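Local atomic coordinates of CurJ (PDB entry 5TZ6), a protein that probably catalyses, in its native form, the vinylogous dehydration of a polyketide intermediate during curacin biosynthesis, acting as the dehydratase domain of a synthase module. Residues S56-A61 against F105-F110; P10-K15 against A62-A67; Q80-A83 against V89-V92. The protein carries 1 engineered substitution. All coordinates share one frame; numbering follows the deposited sequence.

Contact 1 of 3, residues S56-A61 against F105-F110; sequences SLLLAA and FQVISF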
ATOM      1  N   SER A  56      -0.586  -0.399 -20.403  1.00 54.25           N
ATOM      2  CA  SER A  56      -1.479   0.645 -19.910  1.00 50.94           C
ATOM      3  C   SER A  56      -1.327   0.838 -18.399  1.00 48.48           C
ATOM      4  O   SER A  56      -1.340   1.973 -17.897  1.00 56.21           O
ATOM      5  CB  SER A  56      -2.918   0.295 -20.303  1.00 45.32           C
ATOM      6  OG  SER A  56      -3.862   1.118 -19.652  1.00 65.14           O
ATOM      7  N   LEU A  57      -1.121  -0.259 -17.665  1.00 43.54           N
ATOM      8  CA  LEU A  57      -0.939  -0.185 -16.217  1.00 43.07           C
ATOM      9  C   LEU A  57       0.336   0.568 -15.856  1.00 52.88           C
ATOM     10  O   LEU A  57       0.352   1.372 -14.909  1.00 53.23           O
ATOM     11  CB  LEU A  57      -0.922  -1.595 -15.630  1.00 43.72           C
ATOM     12  CG  LEU A  57      -0.790  -1.774 -14.118  1.00 56.46           C
ATOM     13  CD1 LEU A  57      -1.924  -1.079 -13.391  1.00 60.69           C
ATOM     14  CD2 LEU A  57      -0.777  -3.258 -13.778  1.00 56.89           C
ATOM     15  N   LEU A  58       1.417   0.330 -16.603  1.00 45.70           N
ATOM     16  CA  LEU A  58       2.649   1.055 -16.315  1.00 48.68           C
ATOM     17  C   LEU A  58       2.513   2.527 -16.674  1.00 51.79           C
ATOM     18  O   LEU A  58       3.044   3.388 -15.969  1.00 53.97           O
ATOM     19  CB  LEU A  58       3.826   0.416 -17.040  1.00 43.35           C
ATOM     20  CG  LEU A  58       4.221  -0.897 -16.360  1.00 54.20           C
ATOM     21  CD1 LEU A  58       4.848  -1.875 -17.342  1.00 57.50           C
ATOM     22  CD2 LEU A  58       5.155  -0.616 -15.190  1.00 59.03           C
ATOM     23  N   LEU A  59       1.803   2.847 -17.758  1.00 52.28           N
ATOM     24  CA  LEU A  59       1.539   4.258 -18.018  1.00 57.16           C
ATOM     25  C   LEU A  59       0.805   4.896 -16.845  1.00 57.41           C
ATOM     26  O   LEU A  59       1.095   6.041 -16.472  1.00 58.26           O
ATOM     27  CB  LEU A  59       0.749   4.438 -19.315  1.00 52.71           C
ATOM     28  CG  LEU A  59       1.468   4.033 -20.606  1.00 52.67           C
ATOM     29  CD1 LEU A  59       0.643   4.412 -21.831  1.00 55.90           C
ATOM     30  CD2 LEU A  59       2.851   4.645 -20.677  1.00 54.40           C
ATOM     31  N   ALA A  60      -0.146   4.175 -16.244  1.00 53.08           N
ATOM     32  CA  ALA A  60      -0.805   4.710 -15.053  1.00 51.34           C
ATOM     33  C   ALA A  60       0.202   4.984 -13.935  1.00 61.75           C
ATOM     34  O   ALA A  60       0.268   6.102 -13.398  1.00 67.25           O
ATOM     35  CB  ALA A  60      -1.894   3.753 -14.577  1.00 47.91           C
ATOM     36  N   ALA A  61       0.999   3.974 -13.571  1.00 56.33           N
ATOM     37  CA  ALA A  61       1.992   4.169 -12.514  1.00 62.60           C
ATOM     38  C   ALA A  61       2.876   5.377 -12.810  1.00 57.25           C
ATOM     39  O   ALA A  61       3.073   6.256 -11.957  1.00 53.46           O
ATOM     40  CB  ALA A  61       2.838   2.902 -12.355  1.00 59.12           C
ATOM     41  N   PHE A 105      11.169  -2.110 -13.751  1.00 47.21           N
ATOM     42  CA  PHE A 105       9.861  -2.487 -13.256  1.00 49.51           C
ATOM     43  C   PHE A 105       9.628  -3.973 -13.452  1.00 50.31           C
ATOM     44  O   PHE A 105      10.082  -4.574 -14.439  1.00 55.72           O
ATOM     45  CB  PHE A 105       8.729  -1.681 -13.946  1.00 38.43           C
ATOM     46  CG  PHE A 105       8.525  -2.040 -15.387  1.00 38.25           C
ATOM     47  CD1 PHE A 105       7.778  -3.164 -15.736  1.00 41.53           C
ATOM     48  CD2 PHE A 105       9.075  -1.265 -16.395  1.00 38.28           C
ATOM     49  CE1 PHE A 105       7.593  -3.516 -17.072  1.00 38.81           C
ATOM     50  CE2 PHE A 105       8.887  -1.605 -17.736  1.00 46.35           C
ATOM     51  CZ  PHE A 105       8.148  -2.734 -18.073  1.00 39.03           C
ATOM     52  N   GLN A 106       8.896  -4.543 -12.495  1.00 51.56           N
ATOM     53  CA  GLN A 106       8.285  -5.858 -12.615  1.00 55.80           C
ATOM     54  C   GLN A 106       6.799  -5.737 -12.299  1.00 52.27           C
ATOM     55  O   GLN A 106       6.430  -5.226 -11.238  1.00 61.46           O
ATOM     56  CB  GLN A 106       8.938  -6.867 -11.665  1.00 58.72           C
ATOM     57  CG  GLN A 106      10.351  -7.251 -12.040  1.00 68.98           C
ATOM     58  CD  GLN A 106      10.956  -8.240 -11.066  1.00 79.34           C
ATOM     59  OE1 GLN A 106      11.239  -7.902  -9.916  1.00 80.19           O
ATOM     60  NE2 GLN A 106      11.158  -9.477 -11.525  1.00 81.84           N
ATOM     61  N   VAL A 107       5.956  -6.199 -13.214  1.00 44.78           N
ATOM     62  CA  VAL A 107       4.530  -6.373 -12.972  1.00 44.54           C
ATOM     63  C   VAL A 107       4.288  -7.840 -12.646  1.00 49.29           C
ATOM     64  O   VAL A 107       4.504  -8.716 -13.503  1.00 43.41           O
ATOM     65  CB  VAL A 107       3.687  -5.943 -14.184  1.00 46.60           C
ATOM     66  CG1 VAL A 107       2.216  -6.206 -13.904  1.00 41.72           C
ATOM     67  CG2 VAL A 107       3.912  -4.476 -14.517  1.00 44.37           C
ATOM     68  N   ILE A 108       3.817  -8.089 -11.415  1.00 48.25           N
ATOM     69  CA  ILE A 108       3.612  -9.422 -10.859  1.00 53.29           C
ATOM     70  C   ILE A 108       2.179  -9.528 -10.346  1.00 51.39           C
ATOM     71  O   ILE A 108       1.468  -8.532 -10.214  1.00 52.82           O
ATOM     72  CB  ILE A 108       4.595  -9.745  -9.713  1.00 50.92           C
ATOM     73  CG1 ILE A 108       4.230  -8.951  -8.458  1.00 45.75           C
ATOM     74  CG2 ILE A 108       6.029  -9.449 -10.126  1.00 48.73           C
ATOM     75  CD1 ILE A 108       5.063  -9.328  -7.258  1.00 49.03           C
ATOM     76  N   SER A 109       1.761 -10.757 -10.041  1.00 51.95           N
ATOM     77  CA  SER A 109       0.455 -10.994  -9.435  1.00 55.61           C
ATOM     78  C   SER A 109       0.499 -12.241  -8.561  1.00 60.85           C
ATOM     79  O   SER A 109       1.419 -13.060  -8.644  1.00 62.72           O
ATOM     80  CB  SER A 109      -0.637 -11.145 -10.494  1.00 60.31           C
ATOM     81  OG  SER A 109      -0.553 -12.422 -11.087  1.00 61.26           O
ATOM     82  N   PHE A 110      -0.529 -12.377  -7.723  1.00 57.35           N
ATOM     83  CA  PHE A 110      -0.659 -13.483  -6.783  1.00 59.31           C
ATOM     84  C   PHE A 110      -2.088 -13.506  -6.256  1.00 57.79           C
ATOM     85  O   PHE A 110      -2.827 -12.523  -6.377  1.00 68.43           O
ATOM     86  CB  PHE A 110       0.346 -13.372  -5.624  1.00 67.30           C
ATOM     87  CG  PHE A 110       0.316 -12.046  -4.901  1.00 70.09           C
ATOM     88  CD1 PHE A 110       1.156 -11.011  -5.287  1.00 71.29           C
ATOM     89  CD2 PHE A 110      -0.543 -11.839  -3.831  1.00 73.04           C
ATOM     90  CE1 PHE A 110       1.137  -9.790  -4.622  1.00 65.56           C
ATOM     91  CE2 PHE A 110      -0.564 -10.623  -3.162  1.00 71.64           C
ATOM     92  CZ  PHE A 110       0.277  -9.599  -3.559  1.00 68.15           C
TER
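Leu58 of helix 51-65 lies over one face of the Phe105 ring, and its CG and CD1 also meet Val107, two residues further along strand 102-110. From CB the chain leans out of the helix toward the strand, CG lying anti to the carbonyl carbon (chi1 -74°). CG itself meets Val107 CG2 at 4.0 Å. Beyond it the two methyl groups divide the ring between them. CD1 sits 3.6 Å from the centroid of the Phe105 ring, 27° off the normal, which makes it a CH-pi contact shifted toward the rim; it lies only 3.2 Å from Phe105 CE1, so the packing here is tight. CD2 covers the root of the ring, 3.7 Å from Phe105 CG, and extends the contact back toward CB of the phenylalanine. The two side chains cross at about a right angle, whereas Leu58 and Val107 approach tip to tip. Phe105 CG lies between its backbone N and carbonyl carbon, which brings the ring up beside Leu58. One helical residue earlier, Leu57 CD2 meets the other methyl of the valine, Val107 CG1, at 4.2 Å, so neighbouring leucines hold the two branches of one residue. All four side chains are buried, and the interface is wholly apolar. Ile73 touches both Leu58 and Phe105, and Leu96 and Leu139 add to the packing round the phenylalanine. The helix segment runs at 119° to the strand segment, their axes 10.5 Å apart at closest approach. A long helix laid across a curved antiparallel sheet, with leucines buried in its inner surface, is the hallmark of the hot-dog fold, to which polyketide synthase dehydratases belong.

Contact 2 of 3, residues P10-K15 against A62-A67; sequences PLINQK and ASLTFA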
ATOM      1  N   PRO A  10      -8.119   4.229 -12.510  1.00 92.15           N
ATOM      2  CA  PRO A  10      -9.041   3.094 -12.691  1.00 90.55           C
ATOM      3  C   PRO A  10      -8.332   1.744 -12.697  1.00 79.82           C
ATOM      4  O   PRO A  10      -8.951   0.710 -12.426  1.00 81.82           O
ATOM      5  CB  PRO A  10      -9.719   3.390 -14.041  1.00 87.72           C
ATOM      6  CG  PRO A  10      -8.977   4.576 -14.636  1.00 91.93           C
ATOM      7  CD  PRO A  10      -8.364   5.308 -13.481  1.00 90.09           C
ATOM      8  N   LEU A  11      -7.029   1.745 -12.979  1.00 70.92           N
ATOM      9  CA  LEU A  11      -6.233   0.527 -13.018  1.00 75.79           C
ATOM     10  C   LEU A  11      -5.394   0.314 -11.764  1.00 79.43           C
ATOM     11  O   LEU A  11      -4.729  -0.720 -11.654  1.00 85.25           O
ATOM     12  CB  LEU A  11      -5.307   0.552 -14.235  1.00 69.16           C
ATOM     13  CG  LEU A  11      -5.966   0.455 -15.605  1.00 72.17           C
ATOM     14  CD1 LEU A  11      -4.913   0.563 -16.692  1.00 74.81           C
ATOM     15  CD2 LEU A  11      -6.756  -0.844 -15.731  1.00 72.62           C
ATOM     16  N   ILE A  12      -5.402   1.254 -10.821  1.00 69.82           N
ATOM     17  CA  ILE A  12      -4.483   1.216  -9.687  1.00 67.99           C
ATOM     18  C   ILE A  12      -5.257   1.587  -8.431  1.00 66.89           C
ATOM     19  O   ILE A  12      -5.757   2.711  -8.317  1.00 65.42           O
ATOM     20  CB  ILE A  12      -3.285   2.161  -9.879  1.00 65.10           C
ATOM     21  CG1 ILE A  12      -2.387   1.643 -11.002  1.00 63.96           C
ATOM     22  CG2 ILE A  12      -2.504   2.309  -8.580  1.00 61.15           C
ATOM     23  CD1 ILE A  12      -1.251   2.572 -11.348  1.00 67.00           C
ATOM     24  N   ASN A  13      -5.345   0.654  -7.484  1.00 63.49           N
ATOM     25  CA  ASN A  13      -6.098   0.933  -6.269  1.00 71.79           C
ATOM     26  C   ASN A  13      -5.278   1.748  -5.275  1.00 75.10           C
ATOM     27  O   ASN A  13      -5.751   2.772  -4.770  1.00 74.20           O
ATOM     28  CB  ASN A  13      -6.585  -0.374  -5.641  1.00 82.45           C
ATOM     29  CG  ASN A  13      -7.687  -1.036  -6.458  1.00 96.41           C
ATOM     30  OD1 ASN A  13      -7.426  -1.667  -7.485  1.00 96.62           O
ATOM     31  ND2 ASN A  13      -8.930  -0.878  -6.010  1.00 96.95           N
ATOM     32  N   GLN A  14      -4.047   1.336  -4.983  1.00 77.53           N
ATOM     33  CA  GLN A  14      -3.261   2.105  -4.027  1.00 84.41           C
ATOM     34  C   GLN A  14      -1.802   2.128  -4.448  1.00 76.43           C
ATOM     35  O   GLN A  14      -1.331   1.269  -5.191  1.00 69.14           O
ATOM     36  CB  GLN A  14      -3.376   1.575  -2.590  1.00 93.01           C
ATOM     37  CG  GLN A  14      -2.599   0.306  -2.309  1.00103.82           C
ATOM     38  CD  GLN A  14      -2.669  -0.099  -0.846  1.00117.77           C
ATOM     39  OE1 GLN A  14      -1.640  -0.268  -0.188  1.00114.08           O
ATOM     40  NE2 GLN A  14      -3.885  -0.241  -0.328  1.00124.02           N
ATOM     41  N   LYS A  15      -1.099   3.146  -3.968  1.00 81.72           N
ATOM     42  CA  LYS A  15       0.338   3.286  -4.132  1.00 74.33           C
ATOM     43  C   LYS A  15       0.990   3.270  -2.757  1.00 74.78           C
ATOM     44  O   LYS A  15       0.452   3.836  -1.800  1.00 76.89           O
ATOM     45  CB  LYS A  15       0.676   4.590  -4.863  1.00 76.89           C
ATOM     46  CG  LYS A  15       2.049   5.152  -4.554  1.00 76.96           C
ATOM     47  CD  LYS A  15       2.348   6.363  -5.424  1.00 82.55           C
ATOM     48  CE  LYS A  15       3.774   6.863  -5.214  1.00 89.29           C
ATOM     49  NZ  LYS A  15       4.067   8.073  -6.031  1.00 83.64           N
ATOM     50  N   ALA A  62       3.415   5.429 -14.028  1.00 57.11           N
ATOM     51  CA  ALA A  62       4.167   6.589 -14.484  1.00 60.49           C
ATOM     52  C   ALA A  62       3.418   7.875 -14.172  1.00 64.66           C
ATOM     53  O   ALA A  62       3.984   8.818 -13.610  1.00 66.57           O
ATOM     54  CB  ALA A  62       4.440   6.467 -15.984  1.00 56.66           C
ATOM     55  N   SER A  63       2.135   7.930 -14.536  1.00 67.88           N
ATOM     56  CA  SER A  63       1.369   9.147 -14.302  1.00 73.49           C
ATOM     57  C   SER A  63       1.236   9.453 -12.819  1.00 73.74           C
ATOM     58  O   SER A  63       1.027  10.614 -12.455  1.00 66.97           O
ATOM     59  CB  SER A  63      -0.017   9.039 -14.937  1.00 70.97           C
ATOM     60  OG  SER A  63      -0.942   8.459 -14.037  1.00 75.62           O
ATOM     61  N   LEU A  64       1.398   8.457 -11.952  1.00 77.89           N
ATOM     62  CA  LEU A  64       1.390   8.725 -10.521  1.00 68.85           C
ATOM     63  C   LEU A  64       2.781   8.939  -9.937  1.00 76.93           C
ATOM     64  O   LEU A  64       2.893   9.186  -8.731  1.00 82.32           O
ATOM     65  CB  LEU A  64       0.692   7.590  -9.768  1.00 62.52           C
ATOM     66  CG  LEU A  64      -0.797   7.409 -10.042  1.00 72.17           C
ATOM     67  CD1 LEU A  64      -1.312   6.170  -9.328  1.00 76.05           C
ATOM     68  CD2 LEU A  64      -1.565   8.644  -9.608  1.00 76.78           C
ATOM     69  N   THR A  65       3.841   8.865 -10.741  1.00 80.33           N
ATOM     70  CA  THR A  65       5.173   9.106 -10.191  1.00 78.39           C
ATOM     71  C   THR A  65       5.921  10.241 -10.871  1.00 75.05           C
ATOM     72  O   THR A  65       6.563  11.038 -10.184  1.00 74.87           O
ATOM     73  CB  THR A  65       6.030   7.831 -10.254  1.00 80.11           C
ATOM     74  OG1 THR A  65       5.784   7.145 -11.484  1.00 75.47           O
ATOM     75  CG2 THR A  65       5.695   6.912  -9.092  1.00 85.37           C
ATOM     76  N   PHE A  66       5.860  10.352 -12.195  1.00 73.75           N
ATOM     77  CA  PHE A  66       6.547  11.444 -12.867  1.00 77.14           C
ATOM     78  C   PHE A  66       5.687  12.706 -12.849  1.00 80.21           C
ATOM     79  O   PHE A  66       4.465  12.656 -12.690  1.00 82.77           O
ATOM     80  CB  PHE A  66       6.894  11.061 -14.307  1.00 83.12           C
ATOM     81  CG  PHE A  66       7.873   9.922 -14.415  1.00 80.45           C
ATOM     82  CD1 PHE A  66       8.992   9.871 -13.601  1.00 78.56           C
ATOM     83  CD2 PHE A  66       7.665   8.895 -15.326  1.00 73.95           C
ATOM     84  CE1 PHE A  66       9.891   8.824 -13.699  1.00 78.45           C
ATOM     85  CE2 PHE A  66       8.560   7.845 -15.426  1.00 70.50           C
ATOM     86  CZ  PHE A  66       9.671   7.809 -14.612  1.00 72.68           C
ATOM     87  N   ALA A  67       6.347  13.857 -12.998  1.00 88.86           N
ATOM     88  CA  ALA A  67       5.604  15.103 -13.155  1.00 93.13           C
ATOM     89  C   ALA A  67       5.188  15.352 -14.601  1.00 94.35           C
ATOM     90  O   ALA A  67       4.163  15.998 -14.841  1.00105.05           O
ATOM     91  CB  ALA A  67       6.433  16.279 -12.637  1.00 99.87           C
TER
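The C-terminal part of the hot-dog helix, helix 51-65, is met by Lys15 and Ile12 from the N-terminal segment of the chain. Lys15 spans the gap at full stretch: CG is anti to the backbone N (chi1 154°) and every later torsion is extended, which carries the ammonium group to the carbonyl of Leu64. NZ donates to Leu64 O at 3.1 Å, coming in at a C=O...N angle of 143° and tilted 33° from the carbonyl plane. A positive charge beside a carbonyl at this end of a helix is probably favoured by the helix dipole. The same NZ passes the methyl of the next residue, Thr65 CG2, at 3.7 Å. Within the fold, residues 10-15 lead into the short strand 14-16, outermost within this chain, where a classic beta bulge sets Asn13 and Gln14 together opposite Glu27. Just before that bulge Ile12 makes the apolar half of the contact, reaching tip to tip with Leu64: its CG2 and CD1 both lie 4.1 Å from Leu64 CD1. Phe26 of the adjoining strand touches Lys15, Leu64 and Thr65. An alanine in place of Lys15 lacks the ammonium group, and Leu64 O would probably lose its donor from strand 14-16 while Thr65 CG2 loses its neighbour NZ. On the helix side, Ala62 O accepts two backbone bonds, from Phe66 N at 2.8 Å and Thr65 N at 2.9 Å.

Contact 3 of 3, residues Q80-A83 against V89-V92; sequences QALA and VRTV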
ATOM      1  N   GLN A  80       5.163 -14.335 -18.422  1.00 54.76           N
ATOM      2  CA  GLN A  80       4.068 -15.254 -18.126  1.00 43.56           C
ATOM      3  C   GLN A  80       2.739 -14.524 -18.256  1.00 45.14           C
ATOM      4  O   GLN A  80       2.553 -13.456 -17.662  1.00 51.87           O
ATOM      5  CB  GLN A  80       4.201 -15.831 -16.711  1.00 51.34           C
ATOM      6  CG  GLN A  80       3.240 -16.968 -16.405  1.00 60.91           C
ATOM      7  CD  GLN A  80       3.474 -17.583 -15.038  1.00 74.98           C
ATOM      8  OE1 GLN A  80       4.552 -17.451 -14.457  1.00 85.06           O
ATOM      9  NE2 GLN A  80       2.451 -18.244 -14.506  1.00 83.71           N
ATOM     10  N   ALA A  81       1.816 -15.110 -19.013  1.00 56.99           N
ATOM     11  CA  ALA A  81       0.495 -14.522 -19.185  1.00 48.82           C
ATOM     12  C   ALA A  81      -0.303 -14.598 -17.890  1.00 56.32           C
ATOM     13  O   ALA A  81      -0.159 -15.531 -17.095  1.00 58.50           O
ATOM     14  CB  ALA A  81      -0.269 -15.234 -20.300  1.00 51.46           C
ATOM     15  N   LEU A  82      -1.154 -13.598 -17.682  1.00 52.40           N
ATOM     16  CA  LEU A  82      -2.024 -13.538 -16.515  1.00 55.54           C
ATOM     17  C   LEU A  82      -3.419 -14.020 -16.901  1.00 57.05           C
ATOM     18  O   LEU A  82      -4.046 -13.462 -17.806  1.00 62.56           O
ATOM     19  CB  LEU A  82      -2.078 -12.119 -15.953  1.00 48.08           C
ATOM     20  CG  LEU A  82      -3.152 -11.857 -14.898  1.00 52.40           C
ATOM     21  CD1 LEU A  82      -3.132 -12.928 -13.820  1.00 58.59           C
ATOM     22  CD2 LEU A  82      -2.946 -10.488 -14.282  1.00 58.94           C
ATOM     23  N   ALA A  83      -3.897 -15.057 -16.225  1.00 54.73           N
ATOM     24  CA  ALA A  83      -5.240 -15.575 -16.434  1.00 57.79           C
ATOM     25  C   ALA A  83      -6.015 -15.468 -15.132  1.00 60.11           C
ATOM     26  O   ALA A  83      -5.461 -15.674 -14.049  1.00 67.33           O
ATOM     27  CB  ALA A  83      -5.220 -17.028 -16.924  1.00 56.05           C
ATOM     28  N   VAL A  89     -10.299 -13.124  -8.462  1.00 82.72           N
ATOM     29  CA  VAL A  89      -9.635 -11.827  -8.407  1.00 76.75           C
ATOM     30  C   VAL A  89      -8.171 -12.054  -8.053  1.00 75.84           C
ATOM     31  O   VAL A  89      -7.863 -12.692  -7.041  1.00 82.22           O
ATOM     32  CB  VAL A  89     -10.297 -10.869  -7.399  1.00 73.37           C
ATOM     33  CG1 VAL A  89     -10.309 -11.476  -6.010  1.00 69.83           C
ATOM     34  CG2 VAL A  89      -9.582  -9.531  -7.397  1.00 73.89           C
ATOM     35  N   ARG A  90      -7.272 -11.546  -8.890  1.00 70.23           N
ATOM     36  CA  ARG A  90      -5.834 -11.640  -8.673  1.00 67.63           C
ATOM     37  C   ARG A  90      -5.291 -10.283  -8.248  1.00 67.39           C
ATOM     38  O   ARG A  90      -5.602  -9.266  -8.879  1.00 62.61           O
ATOM     39  CB  ARG A  90      -5.120 -12.112  -9.941  1.00 67.18           C
ATOM     40  CG  ARG A  90      -5.475 -13.516 -10.376  1.00 73.89           C
ATOM     41  CD  ARG A  90      -4.637 -14.554  -9.658  1.00 75.68           C
ATOM     42  NE  ARG A  90      -3.215 -14.378  -9.933  1.00 74.78           N
ATOM     43  CZ  ARG A  90      -2.309 -15.347  -9.825  1.00 79.61           C
ATOM     44  NH1 ARG A  90      -2.685 -16.564  -9.456  1.00 79.74           N
ATOM     45  NH2 ARG A  90      -1.032 -15.104 -10.093  1.00 79.85           N
ATOM     46  N   THR A  91      -4.501 -10.265  -7.173  1.00 60.50           N
ATOM     47  CA  THR A  91      -3.774  -9.055  -6.811  1.00 55.47           C
ATOM     48  C   THR A  91      -2.592  -8.855  -7.751  1.00 58.41           C
ATOM     49  O   THR A  91      -1.769  -9.757  -7.937  1.00 58.31           O
ATOM     50  CB  THR A  91      -3.285  -9.116  -5.363  1.00 62.98           C
ATOM     51  OG1 THR A  91      -4.406  -9.221  -4.478  1.00 68.25           O
ATOM     52  CG2 THR A  91      -2.503  -7.854  -5.016  1.00 62.11           C
ATOM     53  N   VAL A  92      -2.500  -7.660  -8.326  1.00 54.44           N
ATOM     54  CA  VAL A  92      -1.446  -7.296  -9.263  1.00 51.45           C
ATOM     55  C   VAL A  92      -0.677  -6.117  -8.696  1.00 54.07           C
ATOM     56  O   VAL A  92      -1.279  -5.124  -8.267  1.00 62.99           O
ATOM     57  CB  VAL A  92      -2.015  -6.951 -10.648  1.00 55.79           C
ATOM     58  CG1 VAL A  92      -0.906  -6.481 -11.569  1.00 46.30           C
ATOM     59  CG2 VAL A  92      -2.721  -8.159 -11.229  1.00 52.84           C
TER
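The flat guanidinium of Arg90 meets Leu82 obliquely: Leu82 CD1 lies 4.1 Å from Arg90 NE, and the two side chains run alongside each other, pointing opposite ways. The setting is the N-terminal hot-dog fold of the dehydratase, where the short, weakly bonded strand around 82-83 passes the beginning of strand 90-99 without pairing with it. Leu82 is instead bonded through its backbone to Val49, in a small antiparallel sheet, while the backbone of Arg90 pairs with Phe30 in the larger one. Side chains therefore do the joining. Arg90 is bent twice, at chi2 (-85°) and chi3 (-61°), and this fold in the chain brings NE back beside the leucine instead of sending it straight out. Its end is held by Ser109, whose OG bonds to Arg90 NH2. Ser109 OG also bonds to NE2 of His134, and ND1 of the same histidine bonds to Gln80 O, so a short polar chain runs from the arginine round to the segment opposite. With its CG anti to the backbone N (chi1 169°), Leu82 sends one methyl to the arginine and the other to Val92. Ala83 turns its CB away from strand 90-99; that side chain is about 9 Å from the bound hydroxy-methylheptenoic acid, so the contact lies near the ligand pocket without lining it. The carbonyl does face the arginine, with Ala83 O 4.3 Å from Arg90 CG. Two residues after Arg90, Val92 CG2 packs at a slant against Leu82 CD2 at 3.8 Å.

All three contacts belong to the N-terminal hot-dog part of the dehydratase. Contacts 1 and 2 share helix 51-65 and have centres 10 Å apart: Leu11 and Ile12 of contact 2 pack directly against the helical residues of contact 1. Contacts 1 and 3 are joined through neighbouring strands 102-110 and 90-99, with centres 11 Å apart. Contacts 2 and 3 do not touch, their centres 19 Å apart. Along the chain, contacts 1 and 2 cross, contact 3 is nested within the loop closed by contact 1, and contact 2 closes before contact 3 opens. Contact 1, the buried one, thus lies between the other two: its helix is shared with contact 2, and its strand neighbours that of contact 3, whose Leu82 belongs to the small sheet.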